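Local coordinates for TATA-box-binding protein (Sulfolobus acidocaldarius, PDB 1MP9) that probably binds the TATA box promoter element near the transcription start and serves as a general factor activating archaeal genes, at residues Y31-S36 with K89-Y94; G49-L54 with K58-I63; M69-A74 with K85-T90; D78-A83 with P102-Q107; I109-N114 with D169-A174. All coordinates share one frame; numbering follows the deposited sequence.

Contact 1: Y31-S36 with K89-Y94; sequences YAMERS and KTLKKY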
# COMPACT_ATOMS: atom_id res chain seq x y z
N TYR A 31 28.94 17.46 14.31
CA TYR A 31 30.35 17.06 14.36
C TYR A 31 30.76 17.02 15.83
O TYR A 31 31.41 16.08 16.31
CB TYR A 31 31.23 18.07 13.61
CG TYR A 31 31.02 18.13 12.11
CD1 TYR A 31 30.27 19.15 11.54
CD2 TYR A 31 31.60 17.18 11.25
CE1 TYR A 31 30.08 19.22 10.16
CE2 TYR A 31 31.43 17.25 9.86
CZ TYR A 31 30.68 18.28 9.33
OH TYR A 31 30.52 18.40 7.98
N ALA A 32 30.39 18.08 16.54
CA ALA A 32 30.72 18.18 17.96
C ALA A 32 30.06 17.05 18.74
O ALA A 32 30.69 16.44 19.60
CB ALA A 32 30.26 19.57 18.52
N MET A 33 28.80 16.75 18.42
CA MET A 33 28.09 15.70 19.14
C MET A 33 28.71 14.34 18.91
O MET A 33 28.87 13.57 19.85
CB MET A 33 26.60 15.69 18.75
CG MET A 33 25.79 14.68 19.54
SD MET A 33 24.06 14.70 19.05
CE MET A 33 23.41 16.15 19.84
N GLU A 34 29.09 14.03 17.67
CA GLU A 34 29.71 12.74 17.36
C GLU A 34 30.99 12.56 18.18
O GLU A 34 31.25 11.48 18.70
CB GLU A 34 30.05 12.67 15.88
CG GLU A 34 30.55 11.33 15.39
CD GLU A 34 32.01 11.07 15.70
OE1 GLU A 34 32.83 12.02 15.58
OE2 GLU A 34 32.34 9.92 16.05
N ARG A 35 31.78 13.63 18.28
CA ARG A 35 33.02 13.56 19.04
C ARG A 35 32.73 13.45 20.54
O ARG A 35 33.43 12.74 21.26
CB ARG A 35 33.92 14.79 18.77
CG ARG A 35 34.46 14.90 17.33
CD ARG A 35 35.42 16.10 17.16
NE ARG A 35 36.60 15.93 17.99
CZ ARG A 35 37.66 15.21 17.65
NH1 ARG A 35 37.69 14.59 16.47
NH2 ARG A 35 38.68 15.07 18.49
N SER A 36 31.71 14.16 21.01
CA SER A 36 31.38 14.12 22.43
C SER A 36 30.73 12.84 22.91
O SER A 36 31.08 12.32 23.97
CB SER A 36 30.48 15.30 22.80
OG SER A 36 31.22 16.49 22.79
N LYS A 89 18.89 11.53 28.26
CA LYS A 89 19.78 11.47 29.42
C LYS A 89 21.24 11.45 28.92
O LYS A 89 22.08 12.23 29.39
CB LYS A 89 19.50 10.21 30.25
CG LYS A 89 20.15 10.22 31.64
CD LYS A 89 19.78 8.99 32.49
CE LYS A 89 20.30 9.16 33.93
NZ LYS A 89 19.95 8.05 34.90
N THR A 90 21.52 10.59 27.95
CA THR A 90 22.87 10.48 27.40
C THR A 90 23.35 11.77 26.73
O THR A 90 24.43 12.27 27.04
CB THR A 90 22.98 9.35 26.39
OG1 THR A 90 22.53 8.14 27.00
CG2 THR A 90 24.42 9.16 25.94
N LEU A 91 22.55 12.29 25.81
CA LEU A 91 22.94 13.52 25.15
C LEU A 91 23.29 14.55 26.22
O LEU A 91 24.24 15.33 26.07
CB LEU A 91 21.81 14.05 24.27
CG LEU A 91 21.38 13.07 23.19
CD1 LEU A 91 20.34 13.73 22.32
CD2 LEU A 91 22.60 12.63 22.37
N LYS A 92 22.53 14.54 27.31
CA LYS A 92 22.78 15.46 28.41
C LYS A 92 24.11 15.12 29.08
O LYS A 92 24.96 15.98 29.23
CB LYS A 92 21.64 15.40 29.46
CG LYS A 92 20.32 16.04 29.02
CD LYS A 92 19.42 16.34 30.21
CE LYS A 92 19.24 15.13 31.13
NZ LYS A 92 18.44 15.39 32.39
N LYS A 93 24.29 13.86 29.47
CA LYS A 93 25.52 13.44 30.11
C LYS A 93 26.75 13.87 29.32
O LYS A 93 27.84 14.02 29.88
CB LYS A 93 25.54 11.93 30.29
CG LYS A 93 26.93 11.33 30.54
CD LYS A 93 26.79 9.86 30.91
CE LYS A 93 28.05 9.04 30.65
NZ LYS A 93 29.24 9.48 31.44
N TYR A 94 26.59 14.08 28.02
CA TYR A 94 27.74 14.49 27.23
C TYR A 94 27.70 15.90 26.65
O TYR A 94 28.37 16.17 25.66
CB TYR A 94 28.00 13.48 26.13
CG TYR A 94 28.46 12.14 26.66
CD1 TYR A 94 29.73 12.00 27.22
CD2 TYR A 94 27.64 11.02 26.58
CE1 TYR A 94 30.18 10.76 27.69
CE2 TYR A 94 28.08 9.77 27.05
CZ TYR A 94 29.35 9.66 27.59
OH TYR A 94 29.79 8.42 27.99
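Met33, on helix 30-36, reaches with its sulfur toward the C-terminal end of helix 77-93, where SD stands 4.2 Å from CD2 of Leu91. Its chain leaves the helix straight, CG anti to the backbone N (chi1 -176°), and bends first at chi3 (-77°), which brings the thioether rather than CB up to the leucine branch; the two side chains meet at a slant. Both are buried over the same part of the sheet: Leu50 lies against the methionine and Phe52 against the leucine. Ser36, the last residue of its helix, brings the backbones nearest, with its CA 6.0 Å from CA of Tyr94. Ser36 O lies 3.5 Å from CD1 of Tyr94, oblique to the ring, and Ser36 CB is 3.7 Å from Tyr94 O. Tyr94 is the first residue to leave the helical conformation. CG of Lys93 sits 3.9 Å above the centre of one face of the tyrosine ring, and Thr90 CG2 lies at its edge. No hydrogen bond passes between residues 31-36 and 89-94; the end of one helix and the residue just past the other meet by van der Waals contact. The buried Met33-Leu91 pair is apolar and non-directional, and both residues also pack on Ile63 of the sheet.

Contact 2: G49-L54 with K58-I63; sequences GLIFRL and KITSLI
Strands 50-54 and 59-63 form an antiparallel beta hairpin, their axes 4.7 Å apart at closest and their directions 160° apart. Leu50-Ile63, Phe52-Ser61 and Leu54-Ile59 are hydrogen-bonded pairs, each joined by two N-H...O bonds. Phe52 N to Ser61 O is 2.7 Å, whereas Ile59 N to Leu54 O, beside the turn, stretches to 3.2 Å, with the donor well above the carbonyl plane. Side chains of these pairs share the face that carries the helices. There CB of Phe52 touches both CB of Ser61 and CD1 of Ile63, the latter at 4.2 Å, and CG anti to the backbone N (chi1 -178°) leads the phenyl ring away from the partner strand. Leu50 continues onto Leu30 of helix 30-36 and Leu54 onto Ile87 of helix 77-93. The non-hydrogen-bonded pairs Ile51-Leu62 and Arg53-Thr60 occupy the concave face, which in TBPs takes the DNA and probably does so here; in this crystal Leu62 packs there on Phe126 of the second subunit. Ile51 and Leu62 run alongside each other in the same direction, Ile51 CG1 3.8 Å from Leu62 CD2. The other branch of Ile51, CG2, approaches Thr60 CG2 to 4.0 Å and sits 3.5 Å above the guanidinium plane of Arg53, over its centre.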
# COMPACT_ATOMS: atom_id res chain seq x y z
N GLY A 49 21.87 13.04 9.13
CA GLY A 49 21.74 12.98 10.57
C GLY A 49 22.76 12.13 11.30
O GLY A 49 23.40 11.27 10.70
N LEU A 50 22.92 12.42 12.60
CA LEU A 50 23.80 11.66 13.47
C LEU A 50 22.95 10.45 13.89
O LEU A 50 21.77 10.59 14.28
CB LEU A 50 24.18 12.49 14.73
CG LEU A 50 25.18 11.82 15.68
CD1 LEU A 50 26.08 12.90 16.31
CD2 LEU A 50 24.43 11.00 16.76
N ILE A 51 23.55 9.27 13.83
CA ILE A 51 22.86 8.02 14.16
C ILE A 51 23.25 7.54 15.55
O ILE A 51 24.42 7.23 15.81
CB ILE A 51 23.20 6.94 13.12
CG1 ILE A 51 22.82 7.49 11.75
CG2 ILE A 51 22.47 5.60 13.46
CD1 ILE A 51 23.36 6.70 10.55
N PHE A 52 22.26 7.51 16.44
CA PHE A 52 22.45 7.11 17.82
C PHE A 52 21.70 5.80 18.01
O PHE A 52 20.50 5.75 17.88
CB PHE A 52 21.86 8.21 18.71
CG PHE A 52 22.03 7.97 20.18
CD1 PHE A 52 22.85 8.81 20.94
CD2 PHE A 52 21.38 6.91 20.82
CE1 PHE A 52 23.01 8.59 22.30
CE2 PHE A 52 21.54 6.69 22.19
CZ PHE A 52 22.35 7.53 22.93
N ARG A 53 22.41 4.72 18.30
CA ARG A 53 21.76 3.43 18.46
C ARG A 53 21.74 2.97 19.90
O ARG A 53 22.74 3.08 20.61
CB ARG A 53 22.46 2.35 17.61
CG ARG A 53 22.41 2.59 16.12
CD ARG A 53 23.19 1.52 15.35
NE ARG A 53 22.92 1.56 13.92
CZ ARG A 53 23.66 2.20 13.02
NH1 ARG A 53 24.75 2.87 13.39
NH2 ARG A 53 23.32 2.18 11.74
N LEU A 54 20.58 2.49 20.34
CA LEU A 54 20.46 1.97 21.69
C LEU A 54 20.28 0.48 21.54
O LEU A 54 19.72 -0.00 20.54
CB LEU A 54 19.25 2.57 22.40
CG LEU A 54 19.53 3.94 23.01
CD1 LEU A 54 18.26 4.54 23.59
CD2 LEU A 54 20.57 3.76 24.08
N LYS A 58 16.14 -2.60 21.03
CA LYS A 58 16.81 -2.11 19.84
C LYS A 58 16.08 -0.84 19.39
O LYS A 58 14.92 -0.88 18.97
CB LYS A 58 16.78 -3.17 18.74
CG LYS A 58 17.59 -2.84 17.48
CD LYS A 58 17.58 -4.02 16.50
CE LYS A 58 18.40 -5.21 17.03
NZ LYS A 58 18.08 -6.51 16.34
N ILE A 59 16.75 0.29 19.52
CA ILE A 59 16.16 1.56 19.12
C ILE A 59 17.18 2.37 18.34
O ILE A 59 18.37 2.34 18.66
CB ILE A 59 15.76 2.40 20.33
CG1 ILE A 59 14.76 1.65 21.20
CG2 ILE A 59 15.15 3.72 19.87
CD1 ILE A 59 13.41 1.49 20.55
N THR A 60 16.72 3.06 17.30
CA THR A 60 17.63 3.92 16.57
C THR A 60 17.11 5.33 16.62
O THR A 60 15.92 5.58 16.49
CB THR A 60 17.83 3.49 15.11
OG1 THR A 60 18.48 2.22 15.09
CG2 THR A 60 18.73 4.51 14.35
N SER A 61 18.02 6.26 16.86
CA SER A 61 17.66 7.66 16.92
C SER A 61 18.47 8.38 15.87
O SER A 61 19.69 8.20 15.80
CB SER A 61 17.97 8.22 18.30
OG SER A 61 17.49 9.56 18.40
N LEU A 62 17.81 9.15 15.02
CA LEU A 62 18.52 9.92 13.99
C LEU A 62 18.38 11.37 14.44
O LEU A 62 17.25 11.86 14.59
CB LEU A 62 17.85 9.72 12.62
CG LEU A 62 17.66 8.25 12.24
CD1 LEU A 62 16.89 8.14 10.96
CD2 LEU A 62 19.05 7.58 12.07
N ILE A 63 19.53 12.03 14.66
CA ILE A 63 19.55 13.39 15.17
C ILE A 63 20.00 14.39 14.11
O ILE A 63 21.11 14.32 13.58
CB ILE A 63 20.47 13.45 16.43
CG1 ILE A 63 19.93 12.48 17.48
CG2 ILE A 63 20.48 14.85 17.05
CD1 ILE A 63 20.87 12.24 18.67

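Contact 3: M69-A74 with K85-T90; sequences MVVTGA and KRIIKT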
# COMPACT_ATOMS: atom_id res chain seq x y z
N MET A 69 14.67 15.10 16.23
CA MET A 69 15.20 13.76 16.39
C MET A 69 14.12 12.75 15.95
O MET A 69 12.95 12.87 16.30
CB MET A 69 15.61 13.57 17.86
CG MET A 69 16.21 12.24 18.21
SD MET A 69 17.00 12.36 19.87
CE MET A 69 15.50 12.39 20.92
N VAL A 70 14.51 11.78 15.13
CA VAL A 70 13.57 10.75 14.71
C VAL A 70 13.95 9.49 15.48
O VAL A 70 15.11 9.08 15.43
CB VAL A 70 13.64 10.47 13.20
CG1 VAL A 70 12.71 9.26 12.86
CG2 VAL A 70 13.19 11.72 12.39
N VAL A 71 12.99 8.89 16.18
CA VAL A 71 13.24 7.68 16.96
C VAL A 71 12.43 6.53 16.38
O VAL A 71 11.21 6.65 16.18
CB VAL A 71 12.88 7.92 18.43
CG1 VAL A 71 13.10 6.66 19.27
CG2 VAL A 71 13.76 9.06 18.97
N THR A 72 13.10 5.42 16.10
CA THR A 72 12.44 4.28 15.50
C THR A 72 12.79 2.99 16.23
O THR A 72 13.87 2.87 16.82
CB THR A 72 12.85 4.18 14.02
OG1 THR A 72 12.11 3.16 13.38
CG2 THR A 72 14.36 3.88 13.88
N GLY A 73 11.87 2.03 16.20
CA GLY A 73 12.11 0.75 16.85
C GLY A 73 11.20 0.37 18.01
O GLY A 73 11.00 -0.83 18.26
N ALA A 74 10.64 1.35 18.72
CA ALA A 74 9.77 1.05 19.86
C ALA A 74 8.48 0.36 19.40
O ALA A 74 7.97 0.66 18.31
CB ALA A 74 9.43 2.32 20.61
N LYS A 85 13.68 9.12 26.87
CA LYS A 85 14.30 9.56 28.12
C LYS A 85 15.73 9.04 28.18
O LYS A 85 16.66 9.75 28.57
CB LYS A 85 13.53 9.04 29.33
CG LYS A 85 12.17 9.69 29.52
CD LYS A 85 11.54 9.25 30.84
CE LYS A 85 10.15 9.88 31.05
NZ LYS A 85 9.53 9.57 32.41
N ARG A 86 15.91 7.79 27.77
CA ARG A 86 17.24 7.22 27.80
C ARG A 86 18.14 8.01 26.87
O ARG A 86 19.26 8.39 27.24
CB ARG A 86 17.19 5.75 27.40
CG ARG A 86 18.48 5.02 27.65
CD ARG A 86 18.44 3.55 27.24
NE ARG A 86 19.74 2.93 27.52
CZ ARG A 86 20.15 1.75 27.05
NH1 ARG A 86 19.36 1.02 26.25
NH2 ARG A 86 21.36 1.31 27.37
N ILE A 87 17.66 8.30 25.66
CA ILE A 87 18.47 9.04 24.70
C ILE A 87 18.83 10.43 25.23
O ILE A 87 20.00 10.83 25.23
CB ILE A 87 17.75 9.19 23.34
CG1 ILE A 87 17.59 7.82 22.68
CG2 ILE A 87 18.53 10.13 22.42
CD1 ILE A 87 16.56 7.79 21.54
N ILE A 88 17.82 11.15 25.69
CA ILE A 88 18.02 12.50 26.20
C ILE A 88 19.00 12.51 27.37
O ILE A 88 19.86 13.38 27.45
CB ILE A 88 16.68 13.15 26.61
CG1 ILE A 88 15.84 13.40 25.35
CG2 ILE A 88 16.93 14.48 27.32
CD1 ILE A 88 14.40 13.86 25.61
N LYS A 89 18.89 11.53 28.26
CA LYS A 89 19.78 11.47 29.42
C LYS A 89 21.24 11.45 28.92
O LYS A 89 22.08 12.23 29.39
CB LYS A 89 19.50 10.21 30.25
CG LYS A 89 20.15 10.22 31.64
CD LYS A 89 19.78 8.99 32.49
CE LYS A 89 20.30 9.16 33.93
NZ LYS A 89 19.95 8.05 34.90
N THR A 90 21.52 10.59 27.95
CA THR A 90 22.87 10.48 27.40
C THR A 90 23.35 11.77 26.73
O THR A 90 24.43 12.27 27.04
CB THR A 90 22.98 9.35 26.39
OG1 THR A 90 22.53 8.14 27.00
CG2 THR A 90 24.42 9.16 25.94
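Arg86 O is gripped twice within helix 77-93: Thr90 N reaches it at 3.2 Å and Thr90 OG1 at 3.3 Å, from opposite faces of the carbonyl plane. The hydroxyl is thus satisfied by its own helix. One position on from Arg86, Ile87 points at strand 68-72 and carries the contact with both its branches. Its CG2 lies 3.7 Å from SD of Met69 and somewhat farther from CE; the two side chains run antiparallel past one another. Met69 leaves the strand extended and turns only at chi3 (74°), which lays its thioether alongside the isoleucine methyl. The longer branch of Ile87 ends in CD1, which meets CG2 of Val71 tip to tip at 4.0 Å. Ile87 further touches Ser61 and Phe52, so one residue spans three neighbouring strands of the sheet. On the strand's opposite face, Val70 and Thr72 pack against Phe126 of the second subunit. No hydrogen bond passes between the two segments, and their contact is wholly apolar and buried, with close packing rather than polar pairing joining the helix to the sheet in this repeat.

Contact 4: D78-A83 with P102-Q107; sequences DELIKA and PKIQIQ
The saddle-shaped TBP fold lays a long helix of each repeat across one face of a continuous antiparallel sheet; here helix 77-93 of the first repeat meets strand 103-114, the strand that leads into the second. The axes of segments 78-83 and 103-107 pass 10.8 Å apart, with directions 139° from each other, and three side-chain pairs bridge the interval. Leu80 is the central residue. Its CG is anti to the backbone N (chi1 174°), which carries the isobutyl group out from the helix, and CD2 comes 3.9 Å from CG2 of Ile104. The leucine and isoleucine run past one another in opposite directions, touching where the CD2 and CG2 methyls pass. The same Leu80 CD2 lies 4.4 Å from CG1 of Ile106, two residues farther along the strand on the same face. Leu80 also rests on Ala20 of strand 12-23, which separates strand 103-114 from the rest of the first repeat's sheet, and on Ala74 in the loop before the helix. Ile104 likewise has neighbours on both elements, Val84 of the helix and Val22 of the adjoining strand. Between the two isoleucines, Gln105 points away from the helix, and its carbonyl O accepts a weak hydrogen bond from Gln107 NE2 at 3.3 Å. The helix-to-strand contact is apolar; the hydrogen bonds that join the repeats here run between neighbouring strands, Gln105 with Thr21 and Gln107 with Val19. At the more exposed margin Ile81 approaches Ile104 more loosely, CG1 to CD1 at 4.5 Å.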
# COMPACT_ATOMS: atom_id res chain seq x y z
N ASP A 78 4.92 3.19 25.93
CA ASP A 78 5.81 3.14 27.09
C ASP A 78 7.25 2.91 26.67
O ASP A 78 8.18 3.55 27.21
CB ASP A 78 5.39 2.03 28.05
CG ASP A 78 4.17 2.40 28.84
OD1 ASP A 78 4.12 3.56 29.30
OD2 ASP A 78 3.27 1.55 29.00
N GLU A 79 7.43 2.02 25.71
CA GLU A 79 8.76 1.72 25.21
C GLU A 79 9.36 2.97 24.55
O GLU A 79 10.55 3.27 24.72
CB GLU A 79 8.70 0.58 24.20
CG GLU A 79 9.90 -0.37 24.26
CD GLU A 79 10.18 -1.07 22.93
OE1 GLU A 79 9.28 -1.78 22.40
OE2 GLU A 79 11.32 -0.91 22.42
N LEU A 80 8.53 3.68 23.80
CA LEU A 80 8.96 4.88 23.12
C LEU A 80 9.45 5.92 24.13
O LEU A 80 10.52 6.49 23.98
CB LEU A 80 7.81 5.48 22.31
CG LEU A 80 8.07 6.83 21.64
CD1 LEU A 80 9.24 6.73 20.71
CD2 LEU A 80 6.83 7.28 20.87
N ILE A 81 8.62 6.18 25.15
CA ILE A 81 8.96 7.15 26.18
C ILE A 81 10.23 6.80 26.92
O ILE A 81 11.08 7.66 27.15
CB ILE A 81 7.78 7.33 27.18
CG1 ILE A 81 6.63 8.03 26.45
CG2 ILE A 81 8.22 8.17 28.40
CD1 ILE A 81 5.37 8.15 27.22
N LYS A 82 10.40 5.53 27.27
CA LYS A 82 11.61 5.14 27.99
C LYS A 82 12.82 5.35 27.11
O LYS A 82 13.87 5.78 27.58
CB LYS A 82 11.56 3.69 28.45
CG LYS A 82 10.46 3.40 29.47
CD LYS A 82 10.53 1.94 29.92
CE LYS A 82 9.17 1.46 30.43
NZ LYS A 82 9.31 0.20 31.22
N ALA A 83 12.69 5.01 25.84
CA ALA A 83 13.80 5.19 24.91
C ALA A 83 14.17 6.65 24.77
O ALA A 83 15.34 7.01 24.80
CB ALA A 83 13.42 4.61 23.54
N PRO A 102 10.97 18.41 25.86
CA PRO A 102 10.80 18.11 24.44
C PRO A 102 9.48 17.38 24.22
O PRO A 102 9.09 16.55 25.03
CB PRO A 102 12.00 17.23 24.13
CG PRO A 102 12.24 16.51 25.45
CD PRO A 102 12.08 17.64 26.44
N LYS A 103 8.78 17.71 23.15
CA LYS A 103 7.53 17.03 22.88
C LYS A 103 7.80 15.86 21.94
O LYS A 103 8.69 15.93 21.10
CB LYS A 103 6.50 17.98 22.25
CG LYS A 103 6.00 19.09 23.18
CD LYS A 103 4.91 19.90 22.48
CE LYS A 103 4.34 20.99 23.38
NZ LYS A 103 3.29 21.79 22.68
N ILE A 104 7.00 14.82 22.08
CA ILE A 104 7.13 13.63 21.27
C ILE A 104 5.91 13.48 20.38
O ILE A 104 4.81 13.41 20.90
CB ILE A 104 7.20 12.39 22.17
CG1 ILE A 104 8.48 12.41 23.00
CG2 ILE A 104 7.13 11.14 21.33
CD1 ILE A 104 8.57 11.23 23.97
N GLN A 105 6.10 13.44 19.07
CA GLN A 105 4.97 13.27 18.18
C GLN A 105 5.09 11.99 17.35
O GLN A 105 6.11 11.76 16.69
CB GLN A 105 4.82 14.47 17.23
CG GLN A 105 4.69 15.79 17.96
CD GLN A 105 4.38 16.98 17.05
OE1 GLN A 105 3.31 17.04 16.43
NE2 GLN A 105 5.30 17.93 16.97
N ILE A 106 4.06 11.17 17.38
CA ILE A 106 4.10 9.96 16.58
C ILE A 106 3.88 10.30 15.12
O ILE A 106 2.90 10.98 14.76
CB ILE A 106 3.04 8.93 17.03
CG1 ILE A 106 3.39 8.43 18.43
CG2 ILE A 106 2.99 7.73 16.03
CD1 ILE A 106 2.45 7.38 18.99
N GLN A 107 4.79 9.83 14.29
CA GLN A 107 4.72 10.04 12.85
C GLN A 107 4.04 8.87 12.15
O GLN A 107 3.29 9.09 11.22
CB GLN A 107 6.12 10.23 12.24
CG GLN A 107 6.84 11.44 12.81
CD GLN A 107 5.98 12.67 12.70
OE1 GLN A 107 5.46 12.97 11.64
NE2 GLN A 107 5.82 13.40 13.80

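Contact 5: I109-N114 with D169-A174; sequences IVASAN and DEVHKA
Val171 makes the apolar contact by itself from the helix side, dividing its two methyls between two residues of strand 103-114. CG1, anti to the backbone N (chi1 171°), comes 3.8 Å from CB of Ala111. CG2 lies 4.1 Å from CG2 of Ile109, the two branched side chains crossing at a slant. The small side chain of Ala111 goes with a near approach of the helix: CA of Ala111 and CA of Val171 are 7.3 Å apart. All three residues are buried, and the patch extends to Val13 of strand 12-23 and Ala165 of strand 159-165, both touched by Val171. Hydrogen bonding does not cross the contact but organises each side of it. The strand is paired through its backbone on both edges, Val110 with Glu16 and Asn17, Ala111 with Ile162. In the helix, Lys173 N bonds to Asp169 O at 2.8 Å and Ala174 N to Glu170 O at 2.9 Å. On the strand's other face, Val110 and Ser112 point away from the helix; Ser112 OG is hydrogen-bonded to Glu16 OE2 of its own chain, and the two residues pack on Glu134 and Gln137 of the second subunit. A long helix set by aliphatic side chains on one face of a curved antiparallel sheet, with the opposite, concave face being the one that takes DNA in TBPs and here partly met by the second subunit, is the construction of a TBP repeat, seen here in the second one.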
# COMPACT_ATOMS: atom_id res chain seq x y z
N ILE A 109 2.75 4.43 12.75
CA ILE A 109 2.73 3.21 13.52
C ILE A 109 2.59 2.09 12.50
O ILE A 109 1.75 2.19 11.60
CB ILE A 109 1.53 3.17 14.46
CG1 ILE A 109 1.67 4.26 15.53
CG2 ILE A 109 1.45 1.77 15.12
CD1 ILE A 109 0.52 4.30 16.52
N VAL A 110 3.43 1.07 12.56
CA VAL A 110 3.26 -0.03 11.63
C VAL A 110 2.82 -1.19 12.51
O VAL A 110 3.45 -1.47 13.53
CB VAL A 110 4.58 -0.45 10.91
CG1 VAL A 110 4.29 -1.73 10.04
CG2 VAL A 110 5.11 0.72 10.02
N ALA A 111 1.72 -1.83 12.16
CA ALA A 111 1.25 -2.96 12.97
C ALA A 111 0.92 -4.10 12.08
O ALA A 111 0.76 -3.93 10.86
CB ALA A 111 -0.04 -2.59 13.74
N SER A 112 0.81 -5.27 12.68
CA SER A 112 0.38 -6.44 11.93
C SER A 112 -0.90 -6.90 12.64
O SER A 112 -1.23 -6.44 13.75
CB SER A 112 1.41 -7.57 11.96
OG SER A 112 1.71 -7.97 13.28
N ALA A 113 -1.66 -7.75 11.94
CA ALA A 113 -2.86 -8.32 12.52
C ALA A 113 -3.07 -9.70 11.96
O ALA A 113 -2.57 -10.03 10.86
CB ALA A 113 -4.07 -7.47 12.22
N ASN A 114 -3.79 -10.50 12.73
CA ASN A 114 -4.17 -11.84 12.31
C ASN A 114 -5.67 -11.84 12.42
O ASN A 114 -6.20 -11.78 13.54
CB ASN A 114 -3.65 -12.89 13.26
CG ASN A 114 -2.72 -13.84 12.59
OD1 ASN A 114 -1.61 -13.46 12.15
ND2 ASN A 114 -3.15 -15.11 12.49
N ASP A 169 -5.50 3.40 18.64
CA ASP A 169 -6.91 3.09 18.41
C ASP A 169 -7.28 3.13 16.93
O ASP A 169 -8.18 2.43 16.50
CB ASP A 169 -7.88 3.96 19.25
CG ASP A 169 -7.70 5.47 19.04
OD1 ASP A 169 -7.12 5.95 18.04
OD2 ASP A 169 -8.17 6.21 19.92
N GLU A 170 -6.59 3.95 16.15
CA GLU A 170 -6.86 3.99 14.71
C GLU A 170 -6.48 2.64 14.10
O GLU A 170 -7.16 2.13 13.19
CB GLU A 170 -6.04 5.08 14.01
CG GLU A 170 -6.25 6.47 14.56
CD GLU A 170 -5.42 7.50 13.81
OE1 GLU A 170 -4.22 7.24 13.55
OE2 GLU A 170 -5.97 8.56 13.48
N VAL A 171 -5.36 2.07 14.56
CA VAL A 171 -4.97 0.77 14.04
C VAL A 171 -6.09 -0.22 14.29
O VAL A 171 -6.55 -0.92 13.36
CB VAL A 171 -3.72 0.22 14.70
CG1 VAL A 171 -3.52 -1.25 14.25
CG2 VAL A 171 -2.50 1.09 14.30
N HIS A 172 -6.56 -0.27 15.54
CA HIS A 172 -7.63 -1.20 15.86
C HIS A 172 -8.92 -0.91 15.14
O HIS A 172 -9.67 -1.83 14.80
CB HIS A 172 -7.89 -1.25 17.37
CG HIS A 172 -6.86 -2.03 18.12
ND1 HIS A 172 -5.65 -1.49 18.50
CD2 HIS A 172 -6.88 -3.30 18.59
CE1 HIS A 172 -4.97 -2.40 19.19
NE2 HIS A 172 -5.70 -3.50 19.26
N LYS A 173 -9.20 0.36 14.90
CA LYS A 173 -10.42 0.68 14.17
C LYS A 173 -10.35 0.18 12.73
O LYS A 173 -11.31 -0.39 12.19
CB LYS A 173 -10.64 2.19 14.11
CG LYS A 173 -11.84 2.55 13.23
CD LYS A 173 -12.12 4.05 13.26
CE LYS A 173 -13.28 4.43 12.32
NZ LYS A 173 -13.49 5.91 12.42
N ALA A 174 -9.21 0.38 12.09
CA ALA A 174 -9.07 -0.07 10.71
C ALA A 174 -9.21 -1.60 10.58
O ALA A 174 -9.83 -2.09 9.64
CB ALA A 174 -7.71 0.40 10.16

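Overall arrangement
From the N terminus, helix 30-36 opens a 52-residue loop in the first repeat, which contact 1 closes at the end of helix 77-93. Contact 2, a tight hairpin, lies wholly within that loop and touches contact 1 through Leu50, Phe52 and Ile63. Contact 3 comes next, joining strand 68-72, the hairpin's neighbour in the sheet, to the same helix on which contact 1 ends. Contact 4 starts earlier on that helix and finishes beyond it, crossing contacts 1 and 3 and tying the first repeat to strand 103-114. Contact 5 follows in series on this strand, closing a 54-residue loop in the second repeat; its centre is about 36 Å from that of contact 1.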